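Local coordinates for protein diphthine synthase (Aeropyrum pernix, PDB 1WDE) that probably uses S-adenosyl-L-methionine to trimethylate the modified histidine of translation elongation factor 2, forming diphthine on the way to diphthamide, at residues E6-A18 / L82-M95. Sequence-based numbering, arbitrary orientation.
Sequences EAVTLLLVGWGYA and LDAVVAVVTAGDPM
V86 O takes the amide of L11 (L11 N to V86 O 2.7 Å) and also faces the CA-H of L10. T9 O repeats the pattern with V86 N (2.8 Å) and the CA-H of V85. T9, L11 and V13 each bond through N and O to the residues before and after their partner, as in parallel strands, and W15 N adds a bond to T90 O. On one side of the sheet, beneath helix 24-32, V85 CG1 meets L11 CD1 at 3.9 Å; CG1 lies anti to the V85 backbone N (chi1 -168°), which carries it to the leucine. With V85 cut back to an alanine, L11 CD1 would probably lose this wall and be freer to turn. Further along, V89 CG1 packs on W15 CB and obliquely against the indole, whose NE1 bonds S52. On the other side, near helix 100-109, L12 and V88 lie side by side, L12 CD2 to V88 CB 3.7 Å, while the M95 side chain (selenomethionine) crosses that of L12 at about a right angle, its CE touching L12 CD1. Strands 9-14 and 85-90 are neighbours inside the parallel sheet of the N-terminal tetrapyrrole methylase domain, flanked by 113-117 and 35-39. Beyond them W15 and G16 both face G92 in a classic beta bulge: G16 N reaches a lone pair of G92 O, whereas G92 N (2.8 Å from G16 O) stands above its acceptor's carbonyl plane. P94 CD presses on G14 CA at 3.3 Å, where a side chain would clash. D93, probably an S-adenosyl-L-methionine ligand, closes an Asx turn through OD2 to M95 N, while OD1 bonds Y116 and G119.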
loop_
_atom_site.group_PDB
_atom_site.type_symbol
_atom_site.label_atom_id
_atom_site.label_comp_id
_atom_site.label_asym_id
_atom_site.label_seq_id
_atom_site.Cartn_x
_atom_site.Cartn_y
_atom_site.Cartn_z
ATOM N N GLU A 6 14.160 32.837 -3.992
ATOM C CA GLU A 6 13.527 31.565 -3.540
ATOM C C GLU A 6 14.522 30.409 -3.467
ATOM O O GLU A 6 14.540 29.540 -4.342
ATOM C CB GLU A 6 12.378 31.192 -4.479
ATOM C CG GLU A 6 10.997 31.329 -3.856
ATOM C CD GLU A 6 10.829 30.453 -2.632
ATOM O OE1 GLU A 6 11.075 29.234 -2.742
ATOM O OE2 GLU A 6 10.453 30.980 -1.563
ATOM N N ALA A 7 15.339 30.402 -2.412
ATOM C CA ALA A 7 16.346 29.361 -2.200
ATOM C C ALA A 7 15.770 27.971 -2.452
ATOM O O ALA A 7 14.565 27.754 -2.313
ATOM C CB ALA A 7 16.905 29.449 -0.777
ATOM N N VAL A 8 16.641 27.034 -2.816
ATOM C CA VAL A 8 16.229 25.666 -3.117
ATOM C C VAL A 8 15.192 25.111 -2.140
ATOM O O VAL A 8 15.468 24.937 -0.947
ATOM C CB VAL A 8 17.436 24.698 -3.135
ATOM C CG1 VAL A 8 17.041 23.410 -3.832
ATOM C CG2 VAL A 8 18.627 25.343 -3.831
ATOM N N THR A 9 13.995 24.844 -2.658
ATOM C CA THR A 9 12.910 24.289 -1.856
ATOM C C THR A 9 12.288 23.082 -2.555
ATOM O O THR A 9 11.968 23.127 -3.746
ATOM C CB THR A 9 11.824 25.339 -1.582
ATOM O OG1 THR A 9 12.389 26.414 -0.825
ATOM C CG2 THR A 9 10.681 24.729 -0.793
ATOM N N LEU A 10 12.129 21.996 -1.809
ATOM C CA LEU A 10 11.560 20.774 -2.356
ATOM C C LEU A 10 10.132 20.566 -1.867
ATOM O O LEU A 10 9.843 20.678 -0.671
ATOM C CB LEU A 10 12.423 19.575 -1.960
ATOM C CG LEU A 10 11.870 18.181 -2.269
ATOM C CD1 LEU A 10 11.773 17.973 -3.759
ATOM C CD2 LEU A 10 12.770 17.134 -1.637
ATOM N N LEU A 11 9.235 20.272 -2.803
ATOM C CA LEU A 11 7.845 20.034 -2.460
ATOM C C LEU A 11 7.514 18.587 -2.780
ATOM O O LEU A 11 7.544 18.195 -3.947
ATOM C CB LEU A 11 6.924 20.949 -3.272
ATOM C CG LEU A 11 7.196 22.455 -3.233
ATOM C CD1 LEU A 11 6.078 23.206 -3.982
ATOM C CD2 LEU A 11 7.270 22.917 -1.787
ATOM N N LEU A 12 7.232 17.790 -1.747
ATOM C CA LEU A 12 6.847 16.387 -1.937
ATOM C C LEU A 12 5.334 16.422 -1.886
ATOM O O LEU A 12 4.746 16.509 -0.811
ATOM C CB LEU A 12 7.396 15.495 -0.820
ATOM C CG LEU A 12 8.865 15.086 -0.915
ATOM C CD1 LEU A 12 9.111 13.944 0.055
ATOM C CD2 LEU A 12 9.194 14.640 -2.325
ATOM N N VAL A 13 4.713 16.339 -3.056
ATOM C CA VAL A 13 3.269 16.464 -3.171
ATOM C C VAL A 13 2.454 15.197 -3.472
ATOM O O VAL A 13 2.693 14.513 -4.470
ATOM C CB VAL A 13 2.958 17.505 -4.273
ATOM C CG1 VAL A 13 1.490 17.901 -4.241
ATOM C CG2 VAL A 13 3.865 18.731 -4.096
ATOM N N GLY A 14 1.480 14.901 -2.613
ATOM C CA GLY A 14 0.610 13.759 -2.850
ATOM C C GLY A 14 -0.512 14.265 -3.754
ATOM O O GLY A 14 -1.156 15.270 -3.462
ATOM N N TRP A 15 -0.745 13.578 -4.860
ATOM C CA TRP A 15 -1.764 13.979 -5.819
ATOM C C TRP A 15 -3.115 13.245 -5.692
ATOM O O TRP A 15 -4.063 13.572 -6.398
ATOM C CB TRP A 15 -1.213 13.765 -7.231
ATOM C CG TRP A 15 -1.744 14.720 -8.259
ATOM C CD1 TRP A 15 -2.507 14.413 -9.346
ATOM C CD2 TRP A 15 -1.522 16.138 -8.311
ATOM N NE1 TRP A 15 -2.773 15.551 -10.076
ATOM C CE2 TRP A 15 -2.183 16.622 -9.463
ATOM C CE3 TRP A 15 -0.830 17.043 -7.494
ATOM C CZ2 TRP A 15 -2.175 17.976 -9.822
ATOM C CZ3 TRP A 15 -0.821 18.393 -7.847
ATOM C CH2 TRP A 15 -1.493 18.845 -9.007
ATOM N N GLY A 16 -3.223 12.282 -4.784
ATOM C CA GLY A 16 -4.469 11.530 -4.692
ATOM C C GLY A 16 -4.342 10.399 -5.708
ATOM O O GLY A 16 -3.441 10.432 -6.541
ATOM N N TYR A 17 -5.226 9.409 -5.691
ATOM C CA TYR A 17 -5.048 8.298 -6.624
ATOM C C TYR A 17 -5.948 8.263 -7.851
ATOM O O TYR A 17 -5.976 7.270 -8.568
ATOM C CB TYR A 17 -5.154 6.964 -5.863
ATOM C CG TYR A 17 -6.469 6.797 -5.150
ATOM C CD1 TYR A 17 -6.659 7.325 -3.864
ATOM C CD2 TYR A 17 -7.539 6.151 -5.766
ATOM C CE1 TYR A 17 -7.875 7.215 -3.217
ATOM C CE2 TYR A 17 -8.778 6.035 -5.120
ATOM C CZ TYR A 17 -8.937 6.568 -3.850
ATOM O OH TYR A 17 -10.153 6.472 -3.204
ATOM N N ALA A 18 -6.685 9.333 -8.104
ATOM C CA ALA A 18 -7.540 9.385 -9.280
ATOM C C ALA A 18 -7.841 10.834 -9.598
ATOM O O ALA A 18 -7.698 11.697 -8.743
ATOM C CB ALA A 18 -8.852 8.636 -9.034
ATOM N N LEU A 82 21.039 25.765 -8.540
ATOM C CA LEU A 82 20.659 27.075 -8.666
ATOM C C LEU A 82 19.945 27.281 -7.338
ATOM O O LEU A 82 20.526 26.925 -6.312
ATOM C CB LEU A 82 20.118 27.242 -10.042
ATOM C CG LEU A 82 21.425 27.668 -10.746
ATOM C CD1 LEU A 82 21.364 28.088 -12.202
ATOM C CD2 LEU A 82 22.038 28.859 -10.003
ATOM N N ASP A 83 18.807 27.826 -7.314
ATOM C CA ASP A 83 18.018 28.048 -6.049
ATOM C C ASP A 83 16.634 28.154 -6.558
ATOM O O ASP A 83 16.271 29.172 -7.139
ATOM C CB ASP A 83 18.436 29.382 -5.303
ATOM C CG ASP A 83 19.861 29.417 -4.659
ATOM O OD1 ASP A 83 20.896 29.667 -5.382
ATOM O OD2 ASP A 83 20.028 29.212 -3.381
ATOM N N ALA A 84 15.865 27.124 -6.368
ATOM C CA ALA A 84 14.519 27.128 -6.923
ATOM C C ALA A 84 13.579 26.201 -6.163
ATOM O O ALA A 84 13.998 25.420 -5.311
ATOM C CB ALA A 84 14.612 26.658 -8.378
ATOM N N VAL A 85 12.317 26.326 -6.646
ATOM C CA VAL A 85 11.248 25.514 -6.060
ATOM C C VAL A 85 10.988 24.293 -6.931
ATOM O O VAL A 85 10.480 24.414 -8.051
ATOM C CB VAL A 85 9.959 26.309 -5.948
ATOM C CG1 VAL A 85 8.927 25.572 -5.083
ATOM C CG2 VAL A 85 10.202 27.688 -5.336
ATOM N N VAL A 86 11.344 23.117 -6.428
ATOM C CA VAL A 86 11.154 21.873 -7.171
ATOM C C VAL A 86 10.096 20.989 -6.517
ATOM O O VAL A 86 10.103 20.791 -5.305
ATOM C CB VAL A 86 12.475 21.081 -7.280
ATOM C CG1 VAL A 86 12.231 19.740 -7.932
ATOM C CG2 VAL A 86 13.480 21.865 -8.113
ATOM N N ALA A 87 9.188 20.463 -7.330
ATOM C CA ALA A 87 8.133 19.606 -6.820
ATOM C C ALA A 87 8.255 18.187 -7.355
ATOM O O ALA A 87 8.593 17.980 -8.523
ATOM C CB ALA A 87 6.766 20.180 -7.190
ATOM N N VAL A 88 8.016 17.217 -6.476
ATOM C CA VAL A 88 8.025 15.808 -6.851
ATOM C C VAL A 88 6.609 15.351 -6.533
ATOM O O VAL A 88 6.154 15.423 -5.383
ATOM C CB VAL A 88 9.058 14.989 -6.042
ATOM C CG1 VAL A 88 8.923 13.506 -6.374
ATOM C CG2 VAL A 88 10.475 15.457 -6.383
ATOM N N VAL A 89 5.902 14.909 -7.565
ATOM C CA VAL A 89 4.520 14.485 -7.409
ATOM C C VAL A 89 4.336 12.981 -7.467
ATOM O O VAL A 89 4.853 12.312 -8.357
ATOM C CB VAL A 89 3.633 15.092 -8.487
ATOM C CG1 VAL A 89 2.170 14.813 -8.170
ATOM C CG2 VAL A 89 3.887 16.600 -8.584
ATOM N N THR A 90 3.568 12.472 -6.510
ATOM C CA THR A 90 3.267 11.052 -6.404
ATOM C C THR A 90 1.756 10.846 -6.389
ATOM O O THR A 90 1.026 11.671 -5.855
ATOM C CB THR A 90 3.863 10.472 -5.089
ATOM O OG1 THR A 90 5.294 10.572 -5.132
ATOM C CG2 THR A 90 3.461 9.002 -4.910
ATOM N N ALA A 91 1.275 9.769 -7.002
ATOM C CA ALA A 91 -0.151 9.487 -6.935
ATOM C C ALA A 91 -0.316 9.067 -5.456
ATOM O O ALA A 91 0.604 8.511 -4.867
ATOM C CB ALA A 91 -0.511 8.321 -7.877
ATOM N N GLY A 92 -1.454 9.343 -4.844
ATOM C CA GLY A 92 -1.607 8.981 -3.444
ATOM C C GLY A 92 -0.902 9.982 -2.539
ATOM O O GLY A 92 -1.045 11.189 -2.711
ATOM N N ASP A 93 -0.140 9.485 -1.573
ATOM C CA ASP A 93 0.600 10.338 -0.632
ATOM C C ASP A 93 2.060 9.935 -0.691
ATOM O O ASP A 93 2.380 8.751 -0.603
ATOM C CB ASP A 93 0.091 10.135 0.801
ATOM C CG ASP A 93 0.785 11.039 1.802
ATOM O OD1 ASP A 93 0.202 12.069 2.187
ATOM O OD2 ASP A 93 1.917 10.722 2.193
ATOM N N PRO A 94 2.970 10.909 -0.792
ATOM C CA PRO A 94 4.401 10.585 -0.862
ATOM C C PRO A 94 5.015 9.838 0.324
ATOM O O PRO A 94 6.053 9.201 0.180
ATOM C CB PRO A 94 5.045 11.948 -1.091
ATOM C CG PRO A 94 4.126 12.888 -0.353
ATOM C CD PRO A 94 2.756 12.369 -0.723
HETATM N N MSE A 95 4.377 9.889 1.490
HETATM C CA MSE A 95 4.930 9.223 2.662
HETATM C C MSE A 95 4.324 7.834 2.897
HETATM O O MSE A 95 4.714 7.110 3.824
HETATM C CB MSE A 95 4.715 10.101 3.899
HETATM C CG MSE A 95 5.320 11.492 3.764
HETATM SE SE MSE A 95 7.225 11.373 3.332
HETATM C CE MSE A 95 7.764 13.220 3.672
#